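Local coordinates for protein 1-deoxy-D-xylulose 5-phosphate reductoisomerase (Zymomonas mobilis, PDB 1R0K) that catalyses the NADPH-dependent rearrangement and reduction of 1-deoxy-D-xylulose 5-phosphate to 2-C-methyl-D-erythritol 4-phosphate, a metal-dependent step of isoprenoid biosynthesis, at residues A85-E88 with A89-G93; A109-A112 with A113-G117; Q158-H162 with H163-Y167; S209-A213 with T214-K218; A327-E330 with I331-A335. All coordinates share one frame; numbering follows the deposited sequence.

Interaction 1: residues A85-E88 with A89-G93; sequences ALVE and AAMMG
A89 N donates to A85 O over 2.8 Å, the shortest hydrogen bond in the last turns of helix 83-90, one of the helices packed against the parallel sheet of the Rossmann-type NADPH domain. A90 N repeats this i to i+4 step on L86 O at 3.0 Å. M91 N donates to E88 O, three residues back, at 2.9 Å, and stands well above that carbonyl plane, with a C=O...N angle of only 112°. M92 N likewise reaches three residues back, to A89 O at 3.1 Å.

Between side chains the contact rests on V87 and M91, which run side by side and point the same way. V87 CG1 lies anti to its own backbone nitrogen (chi1 173°) and therefore next to the carbonyl carbon, where it meets M91 SD at 3.9 Å. This pair borders helix 107-115, with A112 touching both residues. A85, L86 and A89 pack instead on V58 of strand 56-59, the buried sheet side of the helix. M92 adds one last contact round the helix end: its CG rests 3.4 Å from E88 O.

Interaction 2: residues A109-A112 with A113-G117; sequences ATLA and AIRKG
L111 lays one methyl, CD2, over one face of the R115 guanidinium group, 3.6 Å above its plane and over its centre. The pair sits on helix 107-115, the crossover helix of the beta-alpha-beta unit that joins strands 96-99 and 119-122 in the Rossmann-type NADPH domain. L111 has CG anti to the backbone N (chi1 177°), which swings the isobutyl group along the helix toward the following turn, while R115 runs extended from CG to NE and passes obliquely across it. L111 CD1 touches R115 NE at 3.8 Å, and CD2 touches R115 CZ at 3.7 Å, an apolar cover for a flat cation. R115 also packs on H142 of helix 132-142.

On the buried side T110 and I114 lie side by side, pointing the same way, T110 CG2 meeting I114 CD1 at 4.2 Å. The T110 hydroxyl is turned elsewhere, to G106 O, and its side chain borders N124, predicted to bind NADPH. R115 N binds L111 O at 2.9 Å, but K116 N has only a weak bond to A112 O (3.3 Å) and also donates three residues back to A113 O, as G117 N does to I114 O at 2.9 Å.

Interaction 3: residues Q158-H162 with H163-Y167; sequences QCFPH and HNRDY
H163, which is not a glycine, adopts a positive phi of 75° and so brings its CB to 2.7 Å from H162 O, the close approach built into the third position of a type II beta turn. That turn, P161 to N164, is closed by N164 N donating to P161 O at 3.0 Å, from above the carbonyl plane. It overlaps an inverse gamma turn centred on P161, in which H162 N makes a weak bond back to F160 O. The two turns and the 3-10 segment 165-167 that follows link helix 151-159 to strand 168-175. The same F160 carbonyl oxygen also lies 3.5 Å above the H162 ring, over its centre.

The F160 ring packs against both halves of the corner. F160 has CG anti to the backbone N (chi1 -166°), which carries the ring end nearer to R165. P161 CD covers one of its faces near the rim, while R165 CG comes in at the ring edge, close to the plane, 3.9 Å from F160 CZ. The guanidinium group further along R165 has its plane turned only 6° from that of the ring, but it is the methylene carbon that does the touching. P161 CG also touches Y167 CB at 4.2 Å, and both residues pack on Y252 of strand 246-252.

Near this corner lies the dimer interface: Y167 packs on K278 of the second subunit. On the surface a water bridges the turn, donating to H162 O at 2.6 Å and accepting from N164 ND2 at 3.2 Å.

Interaction 4: residues S209-A213 with T214-K218; sequences SIDSA and TMMNK
D211 O receives two amides: N217 N at 3.1 Å in an almost straight N-H...O line (177°), and M216 N at 2.8 Å in a bond that is weak because it is strongly bent. D211 CB also meets N217 CB at 3.9 Å. This is the junction of helices 206-214 and 216-229, where M215, at phi 73°, is the first residue to leave one helix and stands at the N-cap position of the next. M216 N also donates to T214 OG1 at 3.2 Å, an ST turn made possible by the T214 hydroxyl standing between its backbone N and carbonyl carbon (chi1 65°).

In the next layer one water donates to D211 OD1 while accepting from T214 OG1, each at 2.7 Å, tying the aspartate to the turn. K207 holds D211 OD2 by a salt bridge, while OD1 also accepts from N329 ND2.

S212, N217 and K218 are predicted to bind the substrate, and the sharp junction probably sets their relative positions. K218 NZ makes salt bridges to E152 OE2 and E221 OE1, both residues predicted to bind the metal. The second water joins two of these residues, donating to S212 O at 2.6 Å and N217 OD1 at 2.8 Å.

Interaction 5: residues A327-E330 with I331-A335; sequences AANE and IAVAA
V333 presses on N329 in the tightest part of this contact, one turn apart on helix 321-337. V333 CG2 lies 3.1 Å from N329 O and also sits above the N329 side-chain amide, displaced from CG, 3.6 Å from OD1 and 3.8 Å from ND2. Both torsions serve this: N329 CG is anti to its backbone N (chi1 -174°), which tips the amide toward the next turn, and V333 chi1 of 170° sets CG2 beside the valine nitrogen, over the oxygen that this nitrogen binds. Here the backbone is also at its shortest, with V333 N to N329 O at 2.8 Å and A332 N to A328 O at 2.9 Å. The buried amide finds its polar partner across the helix interface, N329 ND2 donating to D211 OD1, which fixes the rotation of the group. V350 and I346 of helix 345-356 pack against N329 as well. At the buried start, where A327 packs on helix 365-385, I331 N makes only a weak bond to A327 O, at 3.3 Å.

The open side is slacker. A334 N meets E330 O at 3.2 Å, with A334 exposed to solvent. E330 OE1 forms no more than a long, weak ion pair with K207, and its side chain comes near that of E126, predicted to bind NADPH. The arrangement belongs to the C-terminal helical bundle of DXP reductoisomerase, where helix 321-337 packs on helices 345-356 and 365-385.

In the fold
The five contacts form two touching pairs and one outlier. Interactions 1 and 2, centres 9 Å apart, lie on neighbouring helices of the NADPH domain that pack together, V87 CG1 and M91 CG each lying 3.8 Å from A112 CB. Interactions 4 and 5, centres 12 Å apart, couple the junction of helices 206-214 and 216-229 with the C-terminal bundle through D211 OD1 and N329 ND2, 2.8 Å apart. Only interaction 4 holds predicted substrate-binding residues; interaction 5 packs against it, the N329 side chain about 8 Å from that of N217, and interaction 2 borders predicted NADPH-binding N124. Interaction 3 sits by the dimer interface, its centre 28 Å from that of interaction 4.

Interaction 1: residues A85-E88 with A89-G93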
loop_
_atom_site.group_PDB
_atom_site.type_symbol
_atom_site.label_atom_id
_atom_site.label_comp_id
_atom_site.label_asym_id
_atom_site.label_seq_id
_atom_site.Cartn_x
_atom_site.Cartn_y
_atom_site.Cartn_z
ATOM N N ALA B 85 32.484 -24.390 -3.840
ATOM C CA ALA B 85 31.642 -24.963 -2.793
ATOM C C ALA B 85 30.383 -24.127 -2.590
ATOM O O ALA B 85 29.310 -24.664 -2.293
ATOM C CB ALA B 85 32.424 -25.064 -1.486
ATOM N N LEU B 86 30.517 -22.813 -2.745
ATOM C CA LEU B 86 29.381 -21.908 -2.591
ATOM C C LEU B 86 28.350 -22.208 -3.666
ATOM O O LEU B 86 27.150 -22.273 -3.393
ATOM C CB LEU B 86 29.829 -20.448 -2.718
ATOM C CG LEU B 86 30.732 -19.863 -1.631
ATOM C CD1 LEU B 86 31.098 -18.428 -2.012
ATOM C CD2 LEU B 86 30.020 -19.894 -0.275
ATOM N N VAL B 87 28.818 -22.384 -4.893
ATOM C CA VAL B 87 27.916 -22.683 -5.990
ATOM C C VAL B 87 27.230 -24.019 -5.741
ATOM O O VAL B 87 26.023 -24.148 -5.928
ATOM C CB VAL B 87 28.671 -22.729 -7.334
ATOM C CG1 VAL B 87 27.739 -23.203 -8.445
ATOM C CG2 VAL B 87 29.215 -21.345 -7.660
ATOM N N GLU B 88 27.996 -25.013 -5.303
ATOM C CA GLU B 88 27.426 -26.327 -5.034
ATOM C C GLU B 88 26.368 -26.246 -3.943
ATOM O O GLU B 88 25.307 -26.858 -4.055
ATOM C CB GLU B 88 28.526 -27.315 -4.642
ATOM C CG GLU B 88 29.480 -27.633 -5.785
ATOM C CD GLU B 88 30.637 -28.515 -5.357
ATOM O OE1 GLU B 88 30.384 -29.607 -4.802
ATOM O OE2 GLU B 88 31.801 -28.114 -5.575
ATOM N N ALA B 89 26.648 -25.486 -2.888
ATOM C CA ALA B 89 25.677 -25.334 -1.809
ATOM C C ALA B 89 24.377 -24.757 -2.369
ATOM O O ALA B 89 23.283 -25.196 -2.011
ATOM C CB ALA B 89 26.229 -24.414 -0.728
ATOM N N ALA B 90 24.509 -23.777 -3.259
ATOM C CA ALA B 90 23.359 -23.122 -3.871
ATOM C C ALA B 90 22.570 -24.064 -4.773
ATOM O O ALA B 90 21.423 -23.786 -5.128
ATOM C CB ALA B 90 23.822 -21.901 -4.672
ATOM N N MET B 91 23.188 -25.180 -5.139
ATOM C CA MET B 91 22.548 -26.155 -6.010
ATOM C C MET B 91 22.048 -27.378 -5.249
ATOM O O MET B 91 21.607 -28.346 -5.858
ATOM C CB MET B 91 23.535 -26.599 -7.097
ATOM C CG MET B 91 23.931 -25.495 -8.063
ATOM S SD MET B 91 25.218 -26.022 -9.216
ATOM C CE MET B 91 24.263 -27.006 -10.363
ATOM N N MET B 92 22.109 -27.335 -3.919
ATOM C CA MET B 92 21.663 -28.471 -3.123
ATOM C C MET B 92 20.152 -28.713 -3.163
ATOM O O MET B 92 19.670 -29.726 -2.657
ATOM C CB MET B 92 22.161 -28.335 -1.681
ATOM C CG MET B 92 23.670 -28.535 -1.558
ATOM S SD MET B 92 24.277 -28.483 0.134
ATOM C CE MET B 92 23.791 -30.137 0.713
ATOM N N GLY B 93 19.404 -27.787 -3.758
ATOM C CA GLY B 93 17.969 -27.980 -3.893
ATOM C C GLY B 93 16.979 -27.301 -2.960
ATOM O O GLY B 93 15.795 -27.638 -2.981
#

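Interaction 2: residues A109-A112 with A113-G117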
loop_
_atom_site.group_PDB
_atom_site.type_symbol
_atom_site.label_atom_id
_atom_site.label_comp_id
_atom_site.label_asym_id
_atom_site.label_seq_id
_atom_site.Cartn_x
_atom_site.Cartn_y
_atom_site.Cartn_z
ATOM N N ALA B 109 26.917 -18.143 -7.326
ATOM C CA ALA B 109 26.002 -18.914 -6.490
ATOM C C ALA B 109 24.572 -18.424 -6.675
ATOM O O ALA B 109 23.631 -19.219 -6.698
ATOM C CB ALA B 109 26.407 -18.799 -5.019
ATOM N N THR B 110 24.415 -17.110 -6.800
ATOM C CA THR B 110 23.094 -16.518 -6.978
ATOM C C THR B 110 22.469 -17.027 -8.272
ATOM O O THR B 110 21.318 -17.460 -8.289
ATOM C CB THR B 110 23.186 -14.975 -7.001
ATOM O OG1 THR B 110 23.689 -14.515 -5.739
ATOM C CG2 THR B 110 21.822 -14.352 -7.243
ATOM N N LEU B 111 23.234 -16.990 -9.357
ATOM C CA LEU B 111 22.723 -17.466 -10.634
ATOM C C LEU B 111 22.402 -18.953 -10.547
ATOM O O LEU B 111 21.378 -19.404 -11.060
ATOM C CB LEU B 111 23.740 -17.228 -11.746
ATOM C CG LEU B 111 23.321 -17.755 -13.123
ATOM C CD1 LEU B 111 21.918 -17.281 -13.457
ATOM C CD2 LEU B 111 24.317 -17.282 -14.173
ATOM N N ALA B 112 23.285 -19.715 -9.906
ATOM C CA ALA B 112 23.067 -21.149 -9.757
ATOM C C ALA B 112 21.735 -21.420 -9.059
ATOM O O ALA B 112 20.949 -22.253 -9.513
ATOM C CB ALA B 112 24.212 -21.783 -8.967
ATOM N N ALA B 113 21.483 -20.718 -7.957
ATOM C CA ALA B 113 20.236 -20.875 -7.211
ATOM C C ALA B 113 19.037 -20.513 -8.095
ATOM O O ALA B 113 18.028 -21.221 -8.120
ATOM C CB ALA B 113 20.254 -19.982 -5.974
ATOM N N ILE B 114 19.146 -19.402 -8.817
ATOM C CA ILE B 114 18.064 -18.985 -9.696
ATOM C C ILE B 114 17.763 -20.060 -10.741
ATOM O O ILE B 114 16.605 -20.360 -11.013
ATOM C CB ILE B 114 18.407 -17.660 -10.408
ATOM C CG1 ILE B 114 18.327 -16.509 -9.403
ATOM C CG2 ILE B 114 17.458 -17.431 -11.576
ATOM C CD1 ILE B 114 18.756 -15.170 -9.960
ATOM N N ARG B 115 18.811 -20.652 -11.309
ATOM C CA ARG B 115 18.644 -21.686 -12.326
ATOM C C ARG B 115 17.932 -22.946 -11.827
ATOM O O ARG B 115 17.403 -23.717 -12.631
ATOM C CB ARG B 115 20.003 -22.037 -12.940
ATOM C CG ARG B 115 20.496 -20.982 -13.936
ATOM C CD ARG B 115 21.917 -21.243 -14.407
ATOM N NE ARG B 115 22.261 -20.413 -15.560
ATOM C CZ ARG B 115 23.484 -20.309 -16.074
ATOM N NH1 ARG B 115 24.495 -20.983 -15.539
ATOM N NH2 ARG B 115 23.698 -19.533 -17.130
ATOM N N LYS B 116 17.899 -23.146 -10.509
ATOM C CA LYS B 116 17.218 -24.310 -9.939
ATOM C C LYS B 116 15.714 -24.126 -10.027
ATOM O O LYS B 116 14.945 -25.042 -9.742
ATOM C CB LYS B 116 17.632 -24.533 -8.484
ATOM C CG LYS B 116 19.007 -25.143 -8.332
ATOM C CD LYS B 116 19.062 -26.504 -8.997
ATOM C CE LYS B 116 20.470 -27.054 -9.006
ATOM N NZ LYS B 116 20.526 -28.390 -9.659
ATOM N N GLY B 117 15.302 -22.919 -10.398
ATOM C CA GLY B 117 13.890 -22.634 -10.576
ATOM C C GLY B 117 12.935 -22.568 -9.402
ATOM O O GLY B 117 11.727 -22.507 -9.616
#

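Interaction 3: residues Q158-H162 with H163-Y167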
loop_
_atom_site.group_PDB
_atom_site.type_symbol
_atom_site.label_atom_id
_atom_site.label_comp_id
_atom_site.label_asym_id
_atom_site.label_seq_id
_atom_site.Cartn_x
_atom_site.Cartn_y
_atom_site.Cartn_z
ATOM N N GLN B 158 5.543 -5.297 -2.830
ATOM C CA GLN B 158 4.296 -5.456 -2.076
ATOM C C GLN B 158 3.162 -4.559 -2.578
ATOM O O GLN B 158 2.005 -4.781 -2.250
ATOM C CB GLN B 158 4.528 -5.185 -0.583
ATOM C CG GLN B 158 5.400 -6.236 0.112
ATOM C CD GLN B 158 5.401 -6.101 1.626
ATOM O OE1 GLN B 158 4.354 -5.895 2.241
ATOM N NE2 GLN B 158 6.578 -6.241 2.237
ATOM N N CYS B 159 3.502 -3.551 -3.375
ATOM C CA CYS B 159 2.516 -2.617 -3.913
ATOM C C CYS B 159 2.377 -2.722 -5.434
ATOM O O CYS B 159 1.616 -1.967 -6.037
ATOM C CB CYS B 159 2.924 -1.178 -3.580
ATOM S SG CYS B 159 3.152 -0.825 -1.824
ATOM N N PHE B 160 3.103 -3.659 -6.036
ATOM C CA PHE B 160 3.140 -3.851 -7.491
ATOM C C PHE B 160 2.111 -4.824 -8.067
ATOM O O PHE B 160 1.855 -5.882 -7.501
ATOM C CB PHE B 160 4.549 -4.325 -7.884
ATOM C CG PHE B 160 4.843 -4.242 -9.358
ATOM C CD1 PHE B 160 5.263 -3.046 -9.929
ATOM C CD2 PHE B 160 4.702 -5.364 -10.176
ATOM C CE1 PHE B 160 5.542 -2.961 -11.301
ATOM C CE2 PHE B 160 4.976 -5.293 -11.546
ATOM C CZ PHE B 160 5.398 -4.085 -12.111
ATOM N N PRO B 161 1.513 -4.481 -9.220
ATOM C CA PRO B 161 0.523 -5.377 -9.828
ATOM C C PRO B 161 1.238 -6.453 -10.648
ATOM O O PRO B 161 1.437 -6.304 -11.852
ATOM C CB PRO B 161 -0.291 -4.435 -10.706
ATOM C CG PRO B 161 0.766 -3.493 -11.216
ATOM C CD PRO B 161 1.599 -3.209 -9.960
ATOM N N HIS B 162 1.628 -7.535 -9.988
ATOM C CA HIS B 162 2.326 -8.626 -10.663
ATOM C C HIS B 162 1.440 -9.220 -11.760
ATOM O O HIS B 162 0.248 -9.427 -11.555
ATOM C CB HIS B 162 2.702 -9.712 -9.647
ATOM C CG HIS B 162 3.394 -9.183 -8.426
ATOM N ND1 HIS B 162 4.609 -8.534 -8.480
ATOM C CD2 HIS B 162 3.022 -9.175 -7.123
ATOM C CE1 HIS B 162 4.954 -8.146 -7.265
ATOM N NE2 HIS B 162 4.007 -8.522 -6.423
ATOM N N HIS B 163 2.022 -9.481 -12.927
ATOM C CA HIS B 163 1.278 -10.057 -14.049
ATOM C C HIS B 163 0.359 -9.039 -14.734
ATOM O O HIS B 163 -0.398 -9.389 -15.644
ATOM C CB HIS B 163 0.455 -11.262 -13.572
ATOM C CG HIS B 163 1.264 -12.293 -12.847
ATOM N ND1 HIS B 163 0.846 -12.868 -11.665
ATOM C CD2 HIS B 163 2.468 -12.844 -13.128
ATOM C CE1 HIS B 163 1.760 -13.725 -11.248
ATOM N NE2 HIS B 163 2.754 -13.730 -12.117
ATOM N N ASN B 164 0.422 -7.789 -14.285
ATOM C CA ASN B 164 -0.382 -6.713 -14.862
ATOM C C ASN B 164 0.410 -5.409 -14.844
ATOM O O ASN B 164 -0.092 -4.377 -14.409
ATOM C CB ASN B 164 -1.683 -6.530 -14.074
ATOM C CG ASN B 164 -2.714 -7.595 -14.393
ATOM O OD1 ASN B 164 -3.107 -7.766 -15.548
ATOM N ND2 ASN B 164 -3.160 -8.314 -13.370
ATOM N N ARG B 165 1.645 -5.466 -15.333
ATOM C CA ARG B 165 2.532 -4.311 -15.354
ATOM C C ARG B 165 1.950 -3.044 -15.971
ATOM O O ARG B 165 2.348 -1.941 -15.601
ATOM C CB ARG B 165 3.833 -4.657 -16.083
ATOM C CG ARG B 165 4.602 -5.808 -15.470
ATOM C CD ARG B 165 6.044 -5.813 -15.966
ATOM N NE ARG B 165 6.126 -5.975 -17.414
ATOM C CZ ARG B 165 5.922 -7.125 -18.047
ATOM N NH1 ARG B 165 5.627 -8.221 -17.359
ATOM N NH2 ARG B 165 6.010 -7.178 -19.367
ATOM N N ASP B 166 1.023 -3.193 -16.911
ATOM C CA ASP B 166 0.436 -2.028 -17.565
ATOM C C ASP B 166 -0.429 -1.157 -16.654
ATOM O O ASP B 166 -0.773 -0.035 -17.021
ATOM C CB ASP B 166 -0.393 -2.449 -18.780
ATOM C CG ASP B 166 0.441 -3.115 -19.855
ATOM O OD1 ASP B 166 1.665 -2.868 -19.911
ATOM O OD2 ASP B 166 -0.138 -3.878 -20.656
ATOM N N TYR B 167 -0.790 -1.664 -15.480
ATOM C CA TYR B 167 -1.611 -0.887 -14.553
ATOM C C TYR B 167 -0.793 0.176 -13.835
ATOM O O TYR B 167 -1.346 1.054 -13.167
ATOM C CB TYR B 167 -2.261 -1.794 -13.504
ATOM C CG TYR B 167 -3.278 -2.776 -14.046
ATOM C CD1 TYR B 167 -3.785 -2.654 -15.341
ATOM C CD2 TYR B 167 -3.760 -3.811 -13.244
ATOM C CE1 TYR B 167 -4.749 -3.542 -15.823
ATOM C CE2 TYR B 167 -4.720 -4.701 -13.715
ATOM C CZ TYR B 167 -5.210 -4.561 -15.001
ATOM O OH TYR B 167 -6.168 -5.444 -15.458
HETATM O O HOH W 1 -1.716 -8.119 -10.563
#

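Interaction 4: residues S209-A213 with T214-K218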
loop_
_atom_site.group_PDB
_atom_site.type_symbol
_atom_site.label_atom_id
_atom_site.label_comp_id
_atom_site.label_asym_id
_atom_site.label_seq_id
_atom_site.Cartn_x
_atom_site.Cartn_y
_atom_site.Cartn_z
ATOM N N SER B 209 28.351 3.942 3.327
ATOM C CA SER B 209 28.180 5.322 3.771
ATOM C C SER B 209 28.432 6.320 2.644
ATOM O O SER B 209 27.666 7.268 2.466
ATOM C CB SER B 209 29.119 5.626 4.938
ATOM O OG SER B 209 28.779 4.848 6.074
ATOM N N ILE B 210 29.501 6.111 1.880
ATOM C CA ILE B 210 29.818 7.029 0.791
ATOM C C ILE B 210 28.744 7.013 -0.297
ATOM O O ILE B 210 28.333 8.070 -0.785
ATOM C CB ILE B 210 31.202 6.714 0.171
ATOM C CG1 ILE B 210 32.277 6.759 1.261
ATOM C CG2 ILE B 210 31.529 7.720 -0.919
ATOM C CD1 ILE B 210 32.342 8.075 2.024
ATOM N N ASP B 211 28.283 5.819 -0.669
ATOM C CA ASP B 211 27.253 5.692 -1.693
ATOM C C ASP B 211 25.972 6.405 -1.266
ATOM O O ASP B 211 25.223 6.924 -2.100
ATOM C CB ASP B 211 26.952 4.217 -1.983
ATOM C CG ASP B 211 28.051 3.544 -2.786
ATOM O OD1 ASP B 211 28.865 4.260 -3.414
ATOM O OD2 ASP B 211 28.090 2.294 -2.802
ATOM N N SER B 212 25.724 6.418 0.037
ATOM C CA SER B 212 24.551 7.093 0.573
ATOM C C SER B 212 24.764 8.607 0.443
ATOM O O SER B 212 23.860 9.346 0.069
ATOM C CB SER B 212 24.361 6.713 2.043
ATOM O OG SER B 212 23.360 7.504 2.657
ATOM N N ALA B 213 25.981 9.048 0.735
ATOM C CA ALA B 213 26.330 10.461 0.676
ATOM C C ALA B 213 26.269 11.030 -0.739
ATOM O O ALA B 213 25.848 12.165 -0.937
ATOM C CB ALA B 213 27.723 10.672 1.270
ATOM N N THR B 214 26.683 10.240 -1.726
ATOM C CA THR B 214 26.674 10.694 -3.115
ATOM C C THR B 214 25.353 10.347 -3.795
ATOM O O THR B 214 25.061 10.828 -4.890
ATOM C CB THR B 214 27.789 10.024 -3.923
ATOM O OG1 THR B 214 27.528 8.619 -3.996
ATOM C CG2 THR B 214 29.148 10.251 -3.266
ATOM N N MET B 215 24.566 9.509 -3.124
ATOM C CA MET B 215 23.289 9.035 -3.628
ATOM C C MET B 215 23.484 8.015 -4.745
ATOM O O MET B 215 22.567 7.735 -5.515
ATOM C CB MET B 215 22.399 10.196 -4.096
ATOM C CG MET B 215 21.775 10.982 -2.947
ATOM S SD MET B 215 20.322 11.944 -3.442
ATOM C CE MET B 215 19.030 10.695 -3.366
ATOM N N MET B 216 24.686 7.451 -4.822
ATOM C CA MET B 216 24.979 6.428 -5.817
ATOM C C MET B 216 24.142 5.205 -5.442
ATOM O O MET B 216 23.688 4.453 -6.308
ATOM C CB MET B 216 26.464 6.065 -5.785
ATOM C CG MET B 216 26.877 5.015 -6.802
ATOM S SD MET B 216 26.602 5.531 -8.514
ATOM C CE MET B 216 27.887 6.743 -8.708
ATOM N N ASN B 217 23.937 5.014 -4.141
ATOM C CA ASN B 217 23.146 3.883 -3.665
ATOM C C ASN B 217 21.760 3.956 -4.287
ATOM O O ASN B 217 21.209 2.932 -4.680
ATOM C CB ASN B 217 23.061 3.876 -2.127
ATOM C CG ASN B 217 22.180 4.992 -1.567
ATOM O OD1 ASN B 217 22.263 6.145 -1.989
ATOM N ND2 ASN B 217 21.343 4.647 -0.596
ATOM N N LYS B 218 21.208 5.165 -4.397
ATOM C CA LYS B 218 19.887 5.343 -4.999
ATOM C C LYS B 218 19.915 5.077 -6.491
ATOM O O LYS B 218 18.954 4.544 -7.047
ATOM C CB LYS B 218 19.348 6.758 -4.766
ATOM C CG LYS B 218 18.662 6.943 -3.439
ATOM C CD LYS B 218 17.503 5.969 -3.274
ATOM C CE LYS B 218 17.300 5.684 -1.802
ATOM N NZ LYS B 218 16.210 4.732 -1.528
HETATM O O HOH W 2 29.512 6.779 -4.291
HETATM O O HOH W 3 21.527 8.431 -0.588
#

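Interaction 5: residues A327-E330 with I331-A335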
loop_
_atom_site.group_PDB
_atom_site.type_symbol
_atom_site.label_atom_id
_atom_site.label_comp_id
_atom_site.label_asym_id
_atom_site.label_seq_id
_atom_site.Cartn_x
_atom_site.Cartn_y
_atom_site.Cartn_z
ATOM N N ALA B 327 31.403 -0.748 -11.185
ATOM C CA ALA B 327 32.822 -1.022 -10.986
ATOM C C ALA B 327 33.614 0.270 -10.806
ATOM O O ALA B 327 34.454 0.366 -9.918
ATOM C CB ALA B 327 33.378 -1.815 -12.163
ATOM N N ALA B 328 33.353 1.262 -11.648
ATOM C CA ALA B 328 34.073 2.529 -11.535
ATOM C C ALA B 328 33.812 3.181 -10.182
ATOM O O ALA B 328 34.709 3.774 -9.583
ATOM C CB ALA B 328 33.667 3.471 -12.656
ATOM N N ASN B 329 32.579 3.075 -9.698
ATOM C CA ASN B 329 32.236 3.664 -8.408
ATOM C C ASN B 329 33.030 3.001 -7.279
ATOM O O ASN B 329 33.460 3.668 -6.338
ATOM C CB ASN B 329 30.732 3.530 -8.145
ATOM C CG ASN B 329 30.299 4.262 -6.895
ATOM O OD1 ASN B 329 30.459 5.484 -6.790
ATOM N ND2 ASN B 329 29.752 3.522 -5.934
ATOM N N GLU B 330 33.229 1.689 -7.372
ATOM C CA GLU B 330 33.991 0.968 -6.352
ATOM C C GLU B 330 35.389 1.569 -6.224
ATOM O O GLU B 330 35.869 1.824 -5.122
ATOM C CB GLU B 330 34.111 -0.516 -6.718
ATOM C CG GLU B 330 32.818 -1.302 -6.590
ATOM C CD GLU B 330 32.521 -1.733 -5.161
ATOM O OE1 GLU B 330 33.190 -1.244 -4.221
ATOM O OE2 GLU B 330 31.606 -2.562 -4.977
ATOM N N ILE B 331 36.033 1.790 -7.367
ATOM C CA ILE B 331 37.373 2.357 -7.418
ATOM C C ILE B 331 37.383 3.797 -6.929
ATOM O O ILE B 331 38.215 4.173 -6.108
ATOM C CB ILE B 331 37.929 2.324 -8.869
ATOM C CG1 ILE B 331 38.122 0.877 -9.315
ATOM C CG2 ILE B 331 39.248 3.081 -8.954
ATOM C CD1 ILE B 331 39.197 0.147 -8.535
ATOM N N ALA B 332 36.453 4.598 -7.440
ATOM C CA ALA B 332 36.370 6.002 -7.069
ATOM C C ALA B 332 36.141 6.193 -5.573
ATOM O O ALA B 332 36.798 7.019 -4.944
ATOM C CB ALA B 332 35.264 6.685 -7.866
ATOM N N VAL B 333 35.203 5.436 -5.006
ATOM C CA VAL B 333 34.919 5.537 -3.577
ATOM C C VAL B 333 36.168 5.189 -2.761
ATOM O O VAL B 333 36.538 5.910 -1.835
ATOM C CB VAL B 333 33.747 4.599 -3.178
ATOM C CG1 VAL B 333 33.618 4.520 -1.668
ATOM C CG2 VAL B 333 32.448 5.116 -3.785
ATOM N N ALA B 334 36.824 4.087 -3.117
ATOM C CA ALA B 334 38.033 3.665 -2.416
ATOM C C ALA B 334 39.108 4.747 -2.504
ATOM O O ALA B 334 39.831 4.994 -1.538
ATOM C CB ALA B 334 38.551 2.351 -3.009
ATOM N N ALA B 335 39.210 5.392 -3.664
ATOM C CA ALA B 335 40.193 6.455 -3.866
ATOM C C ALA B 335 39.880 7.622 -2.937
ATOM O O ALA B 335 40.779 8.201 -2.328
ATOM C CB ALA B 335 40.172 6.923 -5.315
#